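Long-range contacts in DUF1214 domain-containing protein (Burkholderia cenocepacia, PDB 6ANS), which is of unknown function but belongs to the DUF1214 family and, in this crystal, holds a phosphate ion among arginine and tyrosine side chains: residues A262-C267 against N275-H280; F303-L308 against C364-G369; R72-A77 against Q236-T241. One frame throughout, in Å; residues are numbered along the deposited sequence.

Contact 1. Residues A262-C267 against N275-H280; sequences ADQALC and NIYYYH. With EDO (1,2-ethanediol), chain H; PO4 (phosphate ion), chain E.
The carboxamide of Gln264 takes the place of a neighbouring strand at the edge of a sheet, pairing with both backbone polar atoms of Tyr278. Tyr278 N donates to Gln264 OE1 over 3.0 Å, nearly straight at 171°, and Gln264 NE2 donates to Tyr278 O at 2.8 Å, in the carbonyl plane and on a lone pair. That oxygen also accepts from Ala262 N at 3.0 Å. The bend at chi2 (-55°) folds the Gln264 chain back, laying its amide over one face of the Tyr277 ring, the two planes 9° apart and NE2 above the ring centre. A water bridges Gln264 OE1 and Ile276 O, donating to each. In the four-stranded antiparallel sheet, strand 276-284 is outermost within the chain, and the short helix 264-269, N-capped by Asp263 OD1 accepting from Leu266 N, packs against it. Strand 360-368 pairs with its other side. Cys267 follows one turn after Asp263: its CB lies 3.6 Å from Tyr278 CD2, and its SG stands obliquely to that ring while meeting the His280 imidazole at its edge. Ile276 CG2 lies over the centre of the Tyr278 ring, and an ethanediol puts O2 over the rim of the opposite face. His280 NE2 donates to the same O2 at 2.6 Å. At the far end of the ring, Tyr278 OH makes a very short hydrogen bond to O4 of a phosphate ion, like the ethanediol probably from the crystallisation liquor; Asp273 N bonds to the same hydroxyl.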
loop_
_atom_site.group_PDB
_atom_site.type_symbol
_atom_site.label_atom_id
_atom_site.label_comp_id
_atom_site.label_asym_id
_atom_site.label_seq_id
_atom_site.Cartn_x
_atom_site.Cartn_y
_atom_site.Cartn_z
ATOM N N ALA A 262 -9.974 30.099 -2.052
ATOM C CA ALA A 262 -10.520 29.208 -3.065
ATOM C C ALA A 262 -12.038 29.319 -3.113
ATOM O O ALA A 262 -12.675 29.918 -2.246
ATOM C CB ALA A 262 -10.115 27.759 -2.792
ATOM N N ASP A 263 -12.610 28.765 -4.173
ATOM C CA ASP A 263 -14.048 28.526 -4.244
ATOM C C ASP A 263 -14.372 27.449 -3.218
ATOM O O ASP A 263 -14.116 26.266 -3.449
ATOM C CB ASP A 263 -14.437 28.111 -5.663
ATOM C CG ASP A 263 -15.931 27.828 -5.826
ATOM O OD1 ASP A 263 -16.614 27.463 -4.845
ATOM O OD2 ASP A 263 -16.419 27.938 -6.968
ATOM N N GLN A 264 -14.943 27.850 -2.074
ATOM C CA GLN A 264 -15.114 26.896 -0.974
ATOM C C GLN A 264 -16.086 25.774 -1.344
ATOM O O GLN A 264 -15.810 24.598 -1.080
ATOM C CB GLN A 264 -15.579 27.628 0.292
ATOM C CG GLN A 264 -14.591 28.700 0.784
ATOM C CD GLN A 264 -13.177 28.139 1.017
ATOM O OE1 GLN A 264 -13.004 27.068 1.602
ATOM N NE2 GLN A 264 -12.165 28.862 0.548
ATOM N N ALA A 265 -17.221 26.113 -1.966
ATOM C CA ALA A 265 -18.185 25.090 -2.367
ATOM C C ALA A 265 -17.557 24.077 -3.311
ATOM O O ALA A 265 -17.860 22.881 -3.245
ATOM C CB ALA A 265 -19.412 25.745 -3.027
ATOM N N LEU A 266 -16.670 24.535 -4.192
ATOM C CA LEU A 266 -15.954 23.614 -5.063
ATOM C C LEU A 266 -15.033 22.691 -4.262
ATOM O O LEU A 266 -14.981 21.484 -4.523
ATOM C CB LEU A 266 -15.154 24.399 -6.107
ATOM C CG LEU A 266 -14.318 23.541 -7.069
ATOM C CD1 LEU A 266 -15.215 22.655 -7.941
ATOM C CD2 LEU A 266 -13.459 24.448 -7.940
ATOM N N CYS A 267 -14.312 23.230 -3.272
ATOM C CA CYS A 267 -13.451 22.376 -2.450
ATOM C C CYS A 267 -14.259 21.328 -1.709
ATOM O O CYS A 267 -13.829 20.173 -1.597
ATOM C CB CYS A 267 -12.645 23.203 -1.456
ATOM S SG CYS A 267 -11.421 24.235 -2.236
ATOM N N ASN A 275 -15.244 21.876 7.945
ATOM C CA ASN A 275 -14.629 22.772 8.923
ATOM C C ASN A 275 -13.500 23.599 8.346
ATOM O O ASN A 275 -13.013 24.505 9.026
ATOM C CB ASN A 275 -14.053 22.005 10.122
ATOM C CG ASN A 275 -15.121 21.497 11.045
ATOM O OD1 ASN A 275 -16.153 22.147 11.239
ATOM N ND2 ASN A 275 -14.886 20.332 11.628
ATOM N N ILE A 276 -13.081 23.326 7.119
ATOM C CA ILE A 276 -11.836 23.859 6.592
ATOM C C ILE A 276 -12.139 24.933 5.561
ATOM O O ILE A 276 -12.986 24.748 4.679
ATOM C CB ILE A 276 -10.971 22.748 5.982
ATOM C CG1 ILE A 276 -10.755 21.639 7.016
ATOM C CG2 ILE A 276 -9.660 23.329 5.500
ATOM C CD1 ILE A 276 -9.759 20.587 6.562
ATOM N N TYR A 277 -11.436 26.048 5.677
ATOM C CA TYR A 277 -11.430 27.106 4.682
ATOM C C TYR A 277 -10.110 27.014 3.924
ATOM O O TYR A 277 -9.034 27.059 4.537
ATOM C CB TYR A 277 -11.601 28.465 5.371
ATOM C CG TYR A 277 -11.906 29.616 4.451
ATOM C CD1 TYR A 277 -10.884 30.348 3.868
ATOM C CD2 TYR A 277 -13.222 30.000 4.196
ATOM C CE1 TYR A 277 -11.153 31.428 3.046
ATOM C CE2 TYR A 277 -13.508 31.083 3.361
ATOM C CZ TYR A 277 -12.465 31.788 2.793
ATOM O OH TYR A 277 -12.711 32.854 1.963
ATOM N N TYR A 278 -10.194 26.838 2.608
ATOM C CA TYR A 278 -9.046 26.528 1.766
ATOM C C TYR A 278 -8.582 27.736 0.957
ATOM O O TYR A 278 -9.389 28.564 0.513
ATOM C CB TYR A 278 -9.376 25.401 0.790
ATOM C CG TYR A 278 -9.761 24.068 1.408
ATOM C CD1 TYR A 278 -8.802 23.062 1.587
ATOM C CD2 TYR A 278 -11.078 23.792 1.766
ATOM C CE1 TYR A 278 -9.146 21.830 2.136
ATOM C CE2 TYR A 278 -11.434 22.559 2.319
ATOM C CZ TYR A 278 -10.455 21.579 2.501
ATOM O OH TYR A 278 -10.782 20.346 3.023
ATOM N N TYR A 279 -7.263 27.808 0.751
ATOM C CA TYR A 279 -6.631 28.646 -0.267
ATOM C C TYR A 279 -5.755 27.749 -1.130
ATOM O O TYR A 279 -4.934 26.994 -0.598
ATOM C CB TYR A 279 -5.761 29.749 0.345
ATOM C CG TYR A 279 -6.434 30.596 1.408
ATOM C CD1 TYR A 279 -6.732 31.933 1.174
ATOM C CD2 TYR A 279 -6.744 30.067 2.653
ATOM C CE1 TYR A 279 -7.346 32.723 2.156
ATOM C CE2 TYR A 279 -7.366 30.844 3.634
ATOM C CZ TYR A 279 -7.659 32.169 3.376
ATOM O OH TYR A 279 -8.248 32.936 4.351
ATOM N N HIS A 280 -5.932 27.828 -2.450
ATOM C CA HIS A 280 -5.135 27.077 -3.408
ATOM C C HIS A 280 -4.532 28.031 -4.426
ATOM O O HIS A 280 -5.222 28.917 -4.940
ATOM C CB HIS A 280 -5.973 26.026 -4.170
ATOM C CG HIS A 280 -6.491 24.898 -3.326
ATOM N ND1 HIS A 280 -5.674 23.920 -2.796
ATOM C CD2 HIS A 280 -7.758 24.558 -2.974
ATOM C CE1 HIS A 280 -6.407 23.050 -2.123
ATOM N NE2 HIS A 280 -7.676 23.410 -2.218
HETATM C C1 EDO H . -9.392 19.141 -1.529
HETATM O O1 EDO H . -8.860 18.725 -0.255
HETATM C C2 EDO H . -10.170 20.457 -1.415
HETATM O O2 EDO H . -9.296 21.599 -1.329
HETATM P P PO4 E . -7.953 18.223 3.165
HETATM O O1 PO4 E . -7.815 19.308 4.205
HETATM O O2 PO4 E . -6.834 18.403 2.189
HETATM O O3 PO4 E . -7.903 16.851 3.789
HETATM O O4 PO4 E . -9.295 18.415 2.506
HETATM O O HOH W 1 -14.452 25.221 2.441
#

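Contact 2. Residues F303-L308 against C364-G369. With PO4 (phosphate ion), chain E.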
loop_
_atom_site.group_PDB
_atom_site.type_symbol
_atom_site.label_atom_id
_atom_site.label_comp_id
_atom_site.label_asym_id
_atom_site.label_seq_id
_atom_site.Cartn_x
_atom_site.Cartn_y
_atom_site.Cartn_z
ATOM N N PHE A 303 -6.950 24.510 14.071
ATOM C CA PHE A 303 -5.758 24.080 13.359
ATOM C C PHE A 303 -5.613 24.959 12.128
ATOM O O PHE A 303 -6.600 25.491 11.613
ATOM C CB PHE A 303 -5.844 22.597 12.972
ATOM C CG PHE A 303 -4.639 22.078 12.246
ATOM C CD1 PHE A 303 -3.552 21.590 12.949
ATOM C CD2 PHE A 303 -4.602 22.043 10.857
ATOM C CE1 PHE A 303 -2.434 21.093 12.282
ATOM C CE2 PHE A 303 -3.487 21.555 10.183
ATOM C CZ PHE A 303 -2.404 21.074 10.897
ATOM N N TRP A 304 -4.370 25.148 11.699
ATOM C CA TRP A 304 -4.099 25.769 10.415
ATOM C C TRP A 304 -2.767 25.237 9.918
ATOM O O TRP A 304 -1.921 24.826 10.713
ATOM C CB TRP A 304 -4.094 27.304 10.514
ATOM C CG TRP A 304 -2.879 27.934 11.169
ATOM C CD1 TRP A 304 -2.767 28.344 12.469
ATOM C CD2 TRP A 304 -1.644 28.291 10.534
ATOM N NE1 TRP A 304 -1.529 28.898 12.689
ATOM C CE2 TRP A 304 -0.822 28.881 11.516
ATOM C CE3 TRP A 304 -1.147 28.158 9.232
ATOM C CZ2 TRP A 304 0.467 29.330 11.240
ATOM C CZ3 TRP A 304 0.140 28.601 8.962
ATOM C CH2 TRP A 304 0.926 29.187 9.958
ATOM N N ASN A 305 -2.591 25.224 8.602
ATOM C CA ASN A 305 -1.282 24.898 8.062
ATOM C C ASN A 305 -1.180 25.467 6.658
ATOM O O ASN A 305 -2.142 26.015 6.111
ATOM C CB ASN A 305 -0.999 23.382 8.103
ATOM C CG ASN A 305 -1.830 22.554 7.093
ATOM O OD1 ASN A 305 -2.751 23.044 6.417
ATOM N ND2 ASN A 305 -1.528 21.261 7.047
ATOM N N VAL A 306 0.017 25.348 6.095
ATOM C CA VAL A 306 0.277 25.685 4.705
ATOM C C VAL A 306 1.300 24.682 4.184
ATOM O O VAL A 306 2.246 24.320 4.892
ATOM C CB VAL A 306 0.761 27.141 4.552
ATOM C CG1 VAL A 306 2.018 27.387 5.390
ATOM C CG2 VAL A 306 0.987 27.476 3.076
ATOM N N GLN A 307 1.093 24.200 2.961
ATOM C CA GLN A 307 1.936 23.152 2.417
ATOM C C GLN A 307 2.370 23.510 1.006
ATOM O O GLN A 307 1.641 24.177 0.268
ATOM C CB GLN A 307 1.204 21.812 2.388
ATOM C CG GLN A 307 -0.018 21.809 1.451
ATOM C CD GLN A 307 -0.758 20.487 1.477
ATOM O OE1 GLN A 307 -1.533 20.228 2.393
ATOM N NE2 GLN A 307 -0.523 19.641 0.467
ATOM N N LEU A 308 3.549 23.024 0.626
ATOM C CA LEU A 308 4.079 23.229 -0.710
ATOM C C LEU A 308 3.922 21.930 -1.500
ATOM O O LEU A 308 4.204 20.850 -0.975
ATOM C CB LEU A 308 5.539 23.673 -0.648
ATOM C CG LEU A 308 6.008 24.476 -1.872
ATOM C CD1 LEU A 308 5.253 25.812 -1.932
ATOM C CD2 LEU A 308 7.521 24.701 -1.857
ATOM N N CYS A 364 -1.150 25.245 -0.798
ATOM C CA CYS A 364 -2.442 25.209 -0.118
ATOM C C CYS A 364 -2.316 25.695 1.324
ATOM O O CYS A 364 -1.447 25.229 2.070
ATOM C CB CYS A 364 -3.026 23.787 -0.125
ATOM S SG CYS A 364 -4.576 23.571 0.827
ATOM N N TRP A 365 -3.207 26.604 1.715
ATOM C CA TRP A 365 -3.321 27.101 3.072
ATOM C C TRP A 365 -4.685 26.699 3.621
ATOM O O TRP A 365 -5.686 26.736 2.897
ATOM C CB TRP A 365 -3.149 28.627 3.096
ATOM C CG TRP A 365 -3.039 29.243 4.479
ATOM C CD1 TRP A 365 -4.003 29.265 5.456
ATOM C CD2 TRP A 365 -1.915 29.958 5.013
ATOM N NE1 TRP A 365 -3.539 29.939 6.563
ATOM C CE2 TRP A 365 -2.261 30.370 6.320
ATOM C CE3 TRP A 365 -0.652 30.290 4.513
ATOM C CZ2 TRP A 365 -1.382 31.082 7.137
ATOM C CZ3 TRP A 365 0.220 31.002 5.328
ATOM C CH2 TRP A 365 -0.155 31.396 6.625
ATOM N N ARG A 366 -4.721 26.291 4.892
ATOM C CA ARG A 366 -5.958 25.884 5.552
ATOM C C ARG A 366 -6.150 26.649 6.848
ATOM O O ARG A 366 -5.240 26.690 7.677
ATOM C CB ARG A 366 -5.964 24.396 5.890
ATOM C CG ARG A 366 -6.016 23.451 4.701
ATOM C CD ARG A 366 -5.964 22.021 5.235
ATOM N NE ARG A 366 -5.729 21.055 4.175
ATOM C CZ ARG A 366 -4.537 20.811 3.635
ATOM N NH1 ARG A 366 -3.469 21.485 4.050
ATOM N NH2 ARG A 366 -4.418 19.906 2.664
ATOM N N TRP A 367 -7.339 27.223 7.030
ATOM C CA TRP A 367 -7.879 27.504 8.358
ATOM C C TRP A 367 -8.885 26.413 8.702
ATOM O O TRP A 367 -9.764 26.103 7.892
ATOM C CB TRP A 367 -8.579 28.865 8.446
ATOM C CG TRP A 367 -7.784 30.074 8.044
ATOM C CD1 TRP A 367 -8.087 30.951 7.046
ATOM C CD2 TRP A 367 -6.582 30.564 8.655
ATOM N NE1 TRP A 367 -7.147 31.952 6.989
ATOM C CE2 TRP A 367 -6.210 31.736 7.965
ATOM C CE3 TRP A 367 -5.783 30.123 9.711
ATOM C CZ2 TRP A 367 -5.067 32.470 8.294
ATOM C CZ3 TRP A 367 -4.646 30.854 10.038
ATOM C CH2 TRP A 367 -4.299 32.012 9.327
ATOM N N VAL A 368 -8.746 25.817 9.883
ATOM C CA VAL A 368 -9.671 24.795 10.368
ATOM C C VAL A 368 -10.414 25.352 11.581
ATOM O O VAL A 368 -9.804 25.653 12.619
ATOM C CB VAL A 368 -8.942 23.487 10.711
ATOM C CG1 VAL A 368 -9.934 22.424 11.158
ATOM C CG2 VAL A 368 -8.147 22.990 9.498
ATOM N N GLY A 369 -11.730 25.501 11.450
ATOM C CA GLY A 369 -12.523 25.987 12.566
ATOM C C GLY A 369 -12.337 27.455 12.876
ATOM O O GLY A 369 -12.411 27.850 14.048
HETATM P P PO4 E . -7.953 18.223 3.165
HETATM O O1 PO4 E . -7.815 19.308 4.205
HETATM O O2 PO4 E . -6.834 18.403 2.189
HETATM O O3 PO4 E . -7.903 16.851 3.789
HETATM O O4 PO4 E . -9.295 18.415 2.506
#
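Arg366 spreads its guanidinium between two side chains of the facing strand and a phosphate ion. Arg366 NH1 and NH2 both grip one atom, Gln307 OE1, at 2.8 Å and 2.9 Å, end-on and within the guanidinium plane, although they come to the amide from the same face of its plane. Arg366 NH1 also donates to Asn305 OD1 at 2.9 Å, while Arg366 NE holds phosphate O1 at 2.7 Å and NH2 holds phosphate O2. Together these bonds probably fix the rotation of the guanidinium, and Cys364 SG packs over the centre of one of its faces. With CG between the backbone N and the carbonyl carbon (chi1 64°), the Gln307 chain runs out to meet the arginine; its NE2 is held by Asn309 OD1 and Asp105 O, as Asn305 ND2 is by Asp108.

The face carrying Trp304, Val306, Trp365 and Trp367 is largely aromatic. The six-membered rings of Trp304 and Trp365 lie almost parallel but slid apart, Trp304 CZ3 3.4 Å from Trp365 CZ2. Trp367 CZ3 lies over one face of the Trp304 indole, toward its rim, the two rings oblique. Val306 CB packs on Trp365 CE3 at 3.5 Å. Between the faces, antiparallel backbone bonds join the strands from Phe303-Val368 to Gln307-Cys364, weak at Phe303 N. Strand 303-309 is flanked by 324-326 and strand 360-368 by 276-284, while Trp365 and Trp367 rest on strand 289-295 of a second sheet.

Contact 3. Residues R72-A77 against Q236-T241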
loop_
_atom_site.group_PDB
_atom_site.type_symbol
_atom_site.label_atom_id
_atom_site.label_comp_id
_atom_site.label_asym_id
_atom_site.label_seq_id
_atom_site.Cartn_x
_atom_site.Cartn_y
_atom_site.Cartn_z
ATOM N N ARG A 72 0.997 6.358 -8.842
ATOM C CA ARG A 72 0.474 6.472 -7.480
ATOM C C ARG A 72 -1.053 6.480 -7.460
ATOM O O ARG A 72 -1.671 5.885 -6.570
ATOM C CB ARG A 72 1.023 7.726 -6.811
ATOM C CG ARG A 72 2.517 7.620 -6.515
ATOM C CD ARG A 72 3.110 8.957 -6.134
ATOM N NE ARG A 72 4.432 8.797 -5.544
ATOM C CZ ARG A 72 5.059 9.742 -4.850
ATOM N NH1 ARG A 72 4.481 10.933 -4.666
ATOM N NH2 ARG A 72 6.255 9.484 -4.321
ATOM N N LEU A 73 -1.680 7.157 -8.423
ATOM C CA LEU A 73 -3.140 7.148 -8.484
ATOM C C LEU A 73 -3.654 5.729 -8.684
ATOM O O LEU A 73 -4.659 5.328 -8.079
ATOM C CB LEU A 73 -3.615 8.059 -9.610
ATOM C CG LEU A 73 -3.305 9.546 -9.397
ATOM C CD1 LEU A 73 -3.802 10.367 -10.576
ATOM C CD2 LEU A 73 -3.934 10.032 -8.105
HETATM N N MSE A 74 -2.950 4.949 -9.504
HETATM C CA MSE A 74 -3.218 3.536 -9.788
HETATM C C MSE A 74 -3.341 2.702 -8.538
HETATM O O MSE A 74 -4.237 1.898 -8.349
HETATM C CB MSE A 74 -2.067 2.959 -10.610
HETATM C CG MSE A 74 -2.354 2.606 -12.016
HETATM SE SE MSE A 74 -0.709 1.857 -12.804
HETATM C CE MSE A 74 -1.118 0.019 -12.314
ATOM N N ARG A 75 -2.329 2.864 -7.697
ATOM C CA ARG A 75 -2.267 2.087 -6.468
ATOM C C ARG A 75 -3.449 2.423 -5.567
ATOM O O ARG A 75 -4.110 1.525 -5.030
ATOM C CB ARG A 75 -0.931 2.350 -5.772
ATOM C CG ARG A 75 0.296 1.733 -6.504
ATOM C CD ARG A 75 1.603 2.470 -6.148
ATOM N NE ARG A 75 1.830 2.488 -4.705
ATOM C CZ ARG A 75 2.366 3.509 -4.037
ATOM N NH1 ARG A 75 2.757 4.615 -4.672
ATOM N NH2 ARG A 75 2.507 3.424 -2.725
ATOM N N ILE A 76 -3.745 3.722 -5.414
ATOM C CA ILE A 76 -4.900 4.142 -4.625
ATOM C C ILE A 76 -6.182 3.618 -5.256
ATOM O O ILE A 76 -7.054 3.057 -4.577
ATOM C CB ILE A 76 -4.937 5.678 -4.502
ATOM C CG1 ILE A 76 -3.737 6.196 -3.706
ATOM C CG2 ILE A 76 -6.213 6.121 -3.831
ATOM C CD1 ILE A 76 -3.578 7.708 -3.837
ATOM N N ALA A 77 -6.296 3.777 -6.573
ATOM C CA ALA A 77 -7.496 3.368 -7.285
ATOM C C ALA A 77 -7.783 1.885 -7.088
ATOM O O ALA A 77 -8.946 1.488 -6.975
ATOM C CB ALA A 77 -7.341 3.702 -8.770
ATOM N N GLN A 236 -10.477 4.472 -14.610
ATOM C CA GLN A 236 -11.098 5.770 -14.844
ATOM C C GLN A 236 -10.814 6.748 -13.710
ATOM O O GLN A 236 -10.790 7.961 -13.941
ATOM C CB GLN A 236 -12.603 5.592 -15.070
ATOM C CG GLN A 236 -12.932 5.134 -16.501
ATOM C CD GLN A 236 -14.128 4.208 -16.564
ATOM O OE1 GLN A 236 -14.931 4.147 -15.626
ATOM N NE2 GLN A 236 -14.274 3.497 -17.691
ATOM N N PHE A 237 -10.587 6.238 -12.493
ATOM C CA PHE A 237 -10.151 7.088 -11.386
ATOM C C PHE A 237 -8.820 7.770 -11.693
ATOM O O PHE A 237 -8.652 8.960 -11.409
ATOM C CB PHE A 237 -10.046 6.257 -10.103
ATOM C CG PHE A 237 -9.675 7.056 -8.868
ATOM C CD1 PHE A 237 -10.667 7.624 -8.062
ATOM C CD2 PHE A 237 -8.339 7.218 -8.504
ATOM C CE1 PHE A 237 -10.329 8.346 -6.911
ATOM C CE2 PHE A 237 -7.988 7.944 -7.363
ATOM C CZ PHE A 237 -8.986 8.509 -6.557
ATOM N N VAL A 238 -7.855 7.032 -12.252
ATOM C CA VAL A 238 -6.560 7.630 -12.588
ATOM C C VAL A 238 -6.742 8.760 -13.590
ATOM O O VAL A 238 -6.237 9.878 -13.404
ATOM C CB VAL A 238 -5.591 6.572 -13.148
ATOM C CG1 VAL A 238 -4.316 7.255 -13.626
ATOM C CG2 VAL A 238 -5.269 5.533 -12.106
ATOM N N GLU A 239 -7.477 8.488 -14.665
ATOM C CA GLU A 239 -7.656 9.497 -15.705
ATOM C C GLU A 239 -8.413 10.706 -15.179
ATOM O O GLU A 239 -7.993 11.851 -15.390
ATOM C CB GLU A 239 -8.393 8.899 -16.903
ATOM C CG GLU A 239 -8.692 9.925 -17.999
ATOM C CD GLU A 239 -8.933 9.277 -19.345
ATOM O OE1 GLU A 239 -9.894 8.481 -19.427
ATOM O OE2 GLU A 239 -8.197 9.588 -20.318
ATOM N N GLN A 240 -9.526 10.474 -14.471
ATOM C CA GLN A 240 -10.365 11.595 -14.033
ATOM C C GLN A 240 -9.719 12.390 -12.902
ATOM O O GLN A 240 -9.854 13.618 -12.851
ATOM C CB GLN A 240 -11.751 11.110 -13.599
ATOM C CG GLN A 240 -12.593 10.501 -14.706
ATOM C CD GLN A 240 -12.783 11.448 -15.876
ATOM O OE1 GLN A 240 -13.068 12.637 -15.693
ATOM N NE2 GLN A 240 -12.629 10.923 -17.089
ATOM N N THR A 241 -9.033 11.721 -11.978
ATOM C CA THR A 241 -8.427 12.450 -10.862
ATOM C C THR A 241 -7.292 13.328 -11.352
ATOM O O THR A 241 -7.201 14.506 -10.983
ATOM C CB THR A 241 -7.922 11.479 -9.796
ATOM O OG1 THR A 241 -9.022 10.710 -9.311
ATOM C CG2 THR A 241 -7.241 12.220 -8.611
#
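Segments 72-77 and 236-241, from helices 60-83 and 224-251, run at 131° between their N-to-C directions, their axes 8.7 Å apart at the closest. This is apolar helix-helix packing without a hydrogen bond between the segments, and it joins an early helix of the chain to the long helix 224-251. Val238 CG2 packs against the backbone of helix 60-83: set beside its own backbone N, with CG1 anti to it (chi1 174°), it comes 3.5 Å from Met74 N and 3.9 Å from Leu73 CB. The two methyls of Leu73 part over the 238-241 turn, Leu73 CD1 3.8 Å from Val238 O and CD2 4.0 Å from Thr241 CG2. One turn on, Ala77 CB lies 3.7 Å from Phe237 CD2, oblique to the ring. Ile76 CG2 adds a looser touch at Phe237 CE2.

Leu44 of helix 35-46 packs on both Met74, a selenomethionine modelled in two conformers, and Val238, and Phe237 and Thr241 also meet helix 143-146. Beyond the contact, helix 60-83 faces the second subunit, where Arg72 forms a salt bridge with Glu83 of that chain. Phe237 O accepts from Thr241 N and, on the opposite face of its plane, from Thr241 OG1 at 2.8 Å, which places that hydroxyl oxygen above the centre of the Phe237 ring.

In the fold
Contacts 1 and 2 are continuous, their centres 11 Å apart: strand 360-368 lies between 276-284 and 303-309, and Tyr277 N and Tyr279 N probably donate to Trp367 O and Trp365 O, the first at 2.8 Å. Both reach the same phosphate, contact 1 through Tyr278 and contact 2 through Arg366; Tyr111 and Arg194 also bind it. A sodium ion, seen at Gly103 and Ala104, lies about 5 Å from the Tyr278 side chain and about 4 Å from that of Arg366. Contact 3 stands apart, with nearest atoms about 12 Å from contact 1 and about 11 Å from contact 2, in the helical layer toward the second subunit.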